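Local coordinates for protein HemO (Neisseria meningitidis, PDB 1J77) that binds heme and probably degrades it as a heme oxygenase, opening the porphyrin ring, at residues E40-F45 with Q129-N134; K47-F52 with R140-H145. All coordinates share one frame; numbering follows the deposited sequence. Where two conformers were deposited one is given.

Interaction 1: E40-F45 with Q129-N134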
loop_
_atom_site.group_PDB
_atom_site.type_symbol
_atom_site.label_atom_id
_atom_site.label_comp_id
_atom_site.label_asym_id
_atom_site.label_seq_id
_atom_site.Cartn_x
_atom_site.Cartn_y
_atom_site.Cartn_z
ATOM N N GLU A 40 -1.603 17.023 -12.561
ATOM C CA GLU A 40 -1.666 15.936 -13.519
ATOM C C GLU A 40 -0.896 14.701 -13.012
ATOM O O GLU A 40 -1.396 13.589 -13.009
ATOM C CB GLU A 40 -1.093 16.397 -14.854
ATOM C CG GLU A 40 -0.971 15.299 -15.890
ATOM C CD GLU A 40 -0.270 15.720 -17.173
ATOM O OE1 GLU A 40 0.150 16.913 -17.312
ATOM O OE2 GLU A 40 -0.140 14.841 -18.059
ATOM N N ASN A 41 0.324 14.910 -12.557
ATOM C CA ASN A 41 1.069 13.796 -11.992
ATOM C C ASN A 41 0.461 13.272 -10.670
ATOM O O ASN A 41 0.564 12.057 -10.398
ATOM C CB ASN A 41 2.547 14.148 -11.850
ATOM C CG ASN A 41 3.334 13.800 -13.079
ATOM O OD1 ASN A 41 2.812 13.739 -14.195
ATOM N ND2 ASN A 41 4.609 13.487 -12.867
ATOM N N TYR A 42 -0.125 14.135 -9.855
ATOM C CA TYR A 42 -0.738 13.681 -8.591
ATOM C C TYR A 42 -1.916 12.792 -8.928
ATOM O O TYR A 42 -2.186 11.795 -8.205
ATOM C CB TYR A 42 -1.193 14.831 -7.672
ATOM C CG TYR A 42 -1.634 14.374 -6.307
ATOM C CD1 TYR A 42 -0.741 13.827 -5.404
ATOM C CD2 TYR A 42 -2.973 14.482 -5.896
ATOM C CE1 TYR A 42 -1.136 13.430 -4.139
ATOM C CE2 TYR A 42 -3.358 14.109 -4.658
ATOM C CZ TYR A 42 -2.467 13.567 -3.778
ATOM O OH TYR A 42 -2.880 13.121 -2.560
ATOM N N ILE A 43 -2.621 13.102 -10.007
ATOM C CA ILE A 43 -3.760 12.266 -10.405
ATOM C C ILE A 43 -3.244 10.898 -10.842
ATOM O O ILE A 43 -3.852 9.864 -10.530
ATOM C CB ILE A 43 -4.622 12.987 -11.483
ATOM C CG1 ILE A 43 -5.485 14.045 -10.799
ATOM C CG2 ILE A 43 -5.441 11.995 -12.215
ATOM C CD1 ILE A 43 -6.134 15.065 -11.733
ATOM N N LYS A 44 -2.111 10.863 -11.511
ATOM C CA LYS A 44 -1.499 9.582 -11.874
ATOM C C LYS A 44 -1.188 8.762 -10.629
ATOM O O LYS A 44 -1.402 7.531 -10.601
ATOM C CB LYS A 44 -0.224 9.834 -12.662
ATOM C CG LYS A 44 -0.343 11.020 -13.669
ATOM C CD LYS A 44 0.930 11.137 -14.513
ATOM C CE LYS A 44 0.806 12.097 -15.650
ATOM N NZ LYS A 44 1.717 11.665 -16.725
ATOM N N PHE A 45 -0.720 9.424 -9.609
ATOM C CA PHE A 45 -0.414 8.796 -8.353
ATOM C C PHE A 45 -1.691 8.262 -7.724
ATOM O O PHE A 45 -1.724 7.163 -7.207
ATOM C CB PHE A 45 0.288 9.771 -7.420
ATOM C CG PHE A 45 0.609 9.208 -6.110
ATOM C CD1 PHE A 45 1.545 8.208 -6.032
ATOM C CD2 PHE A 45 -0.028 9.640 -4.947
ATOM C CE1 PHE A 45 1.821 7.614 -4.835
ATOM C CE2 PHE A 45 0.275 9.054 -3.730
ATOM C CZ PHE A 45 1.227 8.076 -3.688
ATOM N N GLN A 129 0.523 18.024 1.144
ATOM C CA GLN A 129 0.136 19.287 1.824
ATOM C C GLN A 129 0.730 20.527 1.184
ATOM O O GLN A 129 0.125 21.612 1.233
ATOM C CB GLN A 129 0.502 19.235 3.315
ATOM C CG GLN A 129 -0.470 18.396 4.120
ATOM C CD GLN A 129 -0.067 18.236 5.581
ATOM O OE1 GLN A 129 0.762 17.390 5.920
ATOM N NE2 GLN A 129 -0.688 19.036 6.461
ATOM N N LYS A 130 1.889 20.376 0.556
ATOM C CA LYS A 130 2.500 21.517 -0.132
ATOM C C LYS A 130 1.618 21.936 -1.307
ATOM O O LYS A 130 1.641 23.101 -1.745
ATOM C CB LYS A 130 3.902 21.186 -0.616
ATOM C CG LYS A 130 4.885 20.797 0.488
ATOM C CD LYS A 130 6.332 20.966 -0.023
ATOM C CE LYS A 130 7.337 20.384 0.980
ATOM N NZ LYS A 130 8.772 20.569 0.568
ATOM N N LEU A 131 0.853 20.973 -1.833
ATOM C CA LEU A 131 -0.068 21.227 -2.934
ATOM C C LEU A 131 -1.436 21.696 -2.450
ATOM O O LEU A 131 -2.343 21.868 -3.256
ATOM C CB LEU A 131 -0.258 19.963 -3.766
ATOM C CG LEU A 131 0.945 19.382 -4.526
ATOM C CD1 LEU A 131 0.583 18.108 -5.345
ATOM C CD2 LEU A 131 1.529 20.442 -5.445
ATOM N N ASP A 132 -1.564 21.882 -1.132
ATOM C CA ASP A 132 -2.813 22.282 -0.477
ATOM C C ASP A 132 -3.774 21.110 -0.364
ATOM O O ASP A 132 -4.960 21.303 -0.101
ATOM C CB ASP A 132 -3.487 23.457 -1.203
ATOM C CG ASP A 132 -2.689 24.737 -1.102
ATOM O OD1 ASP A 132 -2.667 25.485 -2.101
ATOM O OD2 ASP A 132 -2.051 25.069 -0.080
ATOM N N TYR A 133 -3.285 19.893 -0.604
ATOM C CA TYR A 133 -4.115 18.708 -0.423
ATOM C C TYR A 133 -3.927 18.147 0.992
ATOM O O TYR A 133 -2.804 17.772 1.373
ATOM C CB TYR A 133 -3.743 17.627 -1.432
ATOM C CG TYR A 133 -3.897 18.023 -2.878
ATOM C CD1 TYR A 133 -2.991 17.587 -3.835
ATOM C CD2 TYR A 133 -4.956 18.808 -3.297
ATOM C CE1 TYR A 133 -3.123 17.951 -5.173
ATOM C CE2 TYR A 133 -5.109 19.157 -4.643
ATOM C CZ TYR A 133 -4.187 18.751 -5.568
ATOM O OH TYR A 133 -4.359 19.120 -6.897
ATOM N N ASN A 134 -5.018 18.050 1.751
ATOM C CA ASN A 134 -4.962 17.570 3.129
ATOM C C ASN A 134 -5.954 16.413 3.402
ATOM O O ASN A 134 -6.495 15.817 2.484
ATOM C CB ASN A 134 -5.262 18.729 4.065
ATOM C CG ASN A 134 -6.469 19.507 3.620
ATOM O OD1 ASN A 134 -7.554 18.959 3.501
ATOM N ND2 ASN A 134 -6.274 20.780 3.311
#
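The Schellman motif that ends helix 122-129 and the loop running on from it lean on the side of helix 39-60, and the contact is made by Tyr42 with Tyr133 and Leu131. The two tyrosine rings lie nearly parallel, their planes 24° apart, but they have slid past each other, so that with centroids 4.9 Å apart they barely overlap. The CD1-CE1 side of Tyr133 meets the CD2-CE2 side of Tyr42: Tyr42 CD2 comes to 3.5 Å from Tyr133 CE1, and Tyr133 CD1 sits over one face of the Tyr42 ring, toward its rim. CG of Tyr42 is anti to the backbone N (chi1 -172°), which carries the ring off the helix to meet the loop. Leu131 adds a looser apolar touch, its branched chain bringing CD1 to 4.4 Å from CB of Tyr42.

The loop owes its shape to Asp132, the first residue to leave the helix, whose positive phi (77°) lets two bonds run back into the last turn. One of these, Asp132 N to Gln129 O (2.9 Å), closes a type I turn. The reversal places the carbonyl O of Leu131 4.0 Å above the centre of the Tyr133 ring.

Tyrosine suits position 133 as a flat ring that can lie against Tyr42, and position 42 because its ring packs against apolar neighbours while its hydroxyl is hydrogen-bonded to the carbonyl O of Gly138, farther along the same loop. Around the contact, Tyr42 also packs on Phe36 and on Ala128 of helix 122-129, and Tyr133 rests on Leu88, just beyond helix 78-87.

Interaction 2: K47-F52 with R140-H145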
loop_
_atom_site.group_PDB
_atom_site.type_symbol
_atom_site.label_atom_id
_atom_site.label_comp_id
_atom_site.label_asym_id
_atom_site.label_seq_id
_atom_site.Cartn_x
_atom_site.Cartn_y
_atom_site.Cartn_z
ATOM N N LYS A 47 -4.402 7.398 -9.206
ATOM C CA LYS A 47 -4.862 6.258 -10.028
ATOM C C LYS A 47 -4.123 4.968 -9.609
ATOM O O LYS A 47 -4.747 3.919 -9.361
ATOM C CB LYS A 47 -4.802 6.550 -11.547
ATOM C CG LYS A 47 -5.821 7.547 -11.968
ATOM C CD LYS A 47 -5.562 7.977 -13.353
ATOM C CE LYS A 47 -6.598 9.038 -13.775
ATOM N NZ LYS A 47 -6.412 9.381 -15.219
ATOM N N LEU A 48 -2.814 5.057 -9.471
ATOM C CA LEU A 48 -1.993 3.963 -9.022
ATOM C C LEU A 48 -2.447 3.482 -7.627
ATOM O O LEU A 48 -2.663 2.275 -7.429
ATOM C CB LEU A 48 -0.522 4.379 -9.041
ATOM C CG LEU A 48 0.411 3.693 -8.038
ATOM C CD1 LEU A 48 0.568 2.260 -8.455
ATOM C CD2 LEU A 48 1.760 4.478 -8.004
ATOM N N GLN A 49 -2.622 4.422 -6.695
ATOM C CA GLN A 49 -3.075 4.102 -5.358
ATOM C C GLN A 49 -4.456 3.426 -5.424
ATOM O O GLN A 49 -4.727 2.484 -4.665
ATOM C CB GLN A 49 -3.133 5.372 -4.475
ATOM C CG GLN A 49 -1.797 6.047 -4.188
ATOM C CD GLN A 49 -1.051 5.356 -3.087
ATOM O OE1 GLN A 49 -1.025 5.826 -1.931
ATOM N NE2 GLN A 49 -0.414 4.231 -3.419
ATOM N N SER A 50 -5.329 3.901 -6.306
ATOM C CA SER A 50 -6.688 3.294 -6.451
ATOM C C SER A 50 -6.645 1.826 -6.809
ATOM O O SER A 50 -7.385 0.994 -6.221
ATOM C CB SER A 50 -7.537 4.023 -7.523
ATOM O OG SER A 50 -8.818 3.408 -7.604
ATOM N N VAL A 51 -5.797 1.470 -7.741
ATOM C CA VAL A 51 -5.689 0.108 -8.210
ATOM C C VAL A 51 -5.147 -0.776 -7.116
ATOM O O VAL A 51 -5.657 -1.894 -6.859
ATOM C CB VAL A 51 -4.794 -0.007 -9.476
ATOM C CG1 VAL A 51 -4.578 -1.449 -9.908
ATOM C CG2 VAL A 51 -5.407 0.768 -10.585
ATOM N N PHE A 52 -4.083 -0.330 -6.479
ATOM C CA PHE A 52 -3.517 -1.131 -5.399
ATOM C C PHE A 52 -4.532 -1.371 -4.275
ATOM O O PHE A 52 -4.678 -2.495 -3.755
ATOM C CB PHE A 52 -2.232 -0.516 -4.839
ATOM C CG PHE A 52 -1.625 -1.360 -3.745
ATOM C CD1 PHE A 52 -0.934 -2.522 -4.051
ATOM C CD2 PHE A 52 -1.748 -0.995 -2.448
ATOM C CE1 PHE A 52 -0.396 -3.313 -3.033
ATOM C CE2 PHE A 52 -1.192 -1.796 -1.452
ATOM C CZ PHE A 52 -0.547 -2.909 -1.767
ATOM N N ARG A 140 -6.935 12.507 1.691
ATOM C CA ARG A 140 -7.664 11.744 2.715
ATOM C C ARG A 140 -7.029 10.370 2.967
ATOM O O ARG A 140 -6.891 9.930 4.129
ATOM C CB ARG A 140 -9.113 11.602 2.211
ATOM C CG ARG A 140 -9.864 12.943 1.764
ATOM C CD ARG A 140 -11.101 12.676 0.902
ATOM N NE ARG A 140 -11.864 13.856 0.513
ATOM C CZ ARG A 140 -12.843 14.424 1.226
ATOM N NH1 ARG A 140 -13.190 13.964 2.401
ATOM N NH2 ARG A 140 -13.494 15.465 0.761
ATOM N N HIS A 141 -6.634 9.696 1.884
ATOM C CA HIS A 141 -6.055 8.340 1.990
ATOM C C HIS A 141 -4.687 8.270 2.639
ATOM O O HIS A 141 -4.279 7.202 3.131
ATOM C CB HIS A 141 -6.052 7.632 0.635
ATOM C CG HIS A 141 -4.878 7.952 -0.229
ATOM N ND1 HIS A 141 -4.848 9.024 -1.087
ATOM C CD2 HIS A 141 -3.713 7.286 -0.403
ATOM C CE1 HIS A 141 -3.695 9.013 -1.749
ATOM N NE2 HIS A 141 -2.988 7.978 -1.339
ATOM N N LEU A 142 -4.034 9.433 2.747
ATOM C CA LEU A 142 -2.700 9.537 3.335
ATOM C C LEU A 142 -2.695 10.055 4.750
ATOM O O LEU A 142 -1.680 10.003 5.433
ATOM C CB LEU A 142 -1.821 10.467 2.477
ATOM C CG LEU A 142 -1.484 10.035 1.043
ATOM C CD1 LEU A 142 -0.778 11.150 0.209
ATOM C CD2 LEU A 142 -0.649 8.798 1.021
ATOM N N ALA A 143 -3.849 10.517 5.212
ATOM C CA ALA A 143 -3.940 11.035 6.568
ATOM C C ALA A 143 -3.687 9.923 7.591
ATOM O O ALA A 143 -3.931 8.720 7.338
ATOM C CB ALA A 143 -5.267 11.653 6.768
ATOM N N PRO A 144 -3.166 10.313 8.738
ATOM C CA PRO A 144 -2.779 9.371 9.788
ATOM C C PRO A 144 -3.980 8.695 10.426
ATOM O O PRO A 144 -5.034 9.324 10.482
ATOM C CB PRO A 144 -2.118 10.265 10.845
ATOM C CG PRO A 144 -2.272 11.602 10.428
ATOM C CD PRO A 144 -2.976 11.722 9.125
ATOM N N HIS A 145 -3.847 7.462 10.884
ATOM C CA HIS A 145 -4.963 6.820 11.602
ATOM C C HIS A 145 -5.282 7.738 12.785
ATOM O O HIS A 145 -4.350 8.264 13.410
ATOM C CB HIS A 145 -4.569 5.426 12.083
ATOM C CG HIS A 145 -5.705 4.652 12.677
ATOM N ND1 HIS A 145 -6.267 4.987 13.887
ATOM C CD2 HIS A 145 -6.393 3.577 12.226
ATOM C CE1 HIS A 145 -7.265 4.159 14.150
ATOM N NE2 HIS A 145 -7.353 3.285 13.164
#
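Gln49 and His141 bury the most surface here, and one hydrogen bond joins them: NE2 of His141 donates to OE1 of Gln49 over 3.0 Å. The bond is bent, with an N-H...O angle of 133°, yet it uses the acceptor well, for the donor lies in the carbonyl plane on a lone pair of OE1. The oxygen approaches at the edge of the imidazole, tilted a little from the ring plane. The two side chains cross at about a right angle, with amide and ring planes 62° apart, so the amide oxygen meets the NE2 edge of the ring and the two planes do not stack. A bend at chi2 (-80°) turns the amide so that OE1 faces the imidazole, and CG comes to 3.6 Å from His141 NE2. Glutamine suits this buried site as a neutral amide whose oxygen can accept from NE2.

Histidine suits its place because it can work from both ends. While NE2 reaches helix 39-60, ND1 is hydrogen-bonded to OD2 of Asp84 on helix 78-87, so the ring bridges two helices from the loop after helix 122-129 and is gripped at both nitrogens. With NE2 donating and ND1 beside a carboxylate, the ring may carry a proton on both nitrogens, a charged form that Asp84 would help to stabilise. In this all-helical heme oxygenase fold, helix 39-60 also lines the heme pocket: Phe52, one turn on from Gln49, touches the porphyrin.

Leu142 takes a minor part: its CG backs the imidazole from one face, and CD2 comes to 4.2 Å from Gln49 OE1. Beyond the pair, Leu142 packs on Leu124 and Phe125 of helix 122-129, while Val81 of helix 78-87 touches both Gln49 and His141.

Interactions 1 and 2 follow one another along helix 39-60, their centres 12 Å apart, and both bind it to the connection between helices 122-129 and 149-162. They also touch directly: Tyr42 OH lies 4.0 Å from Leu142 CD1, and Phe45 CE2 is 4.2 Å from His141 NE2, so loose packing joins the two contacts. Their relation to the heme differs. The side chain of Tyr42 is about 11 Å from the cofactor, whereas that of Gln49 is about 5 Å from it and about 11 Å from the side chain of the axial ligand His23. Interaction 1 thus lies away from the known binding residues, while interaction 2 is beside the pocket.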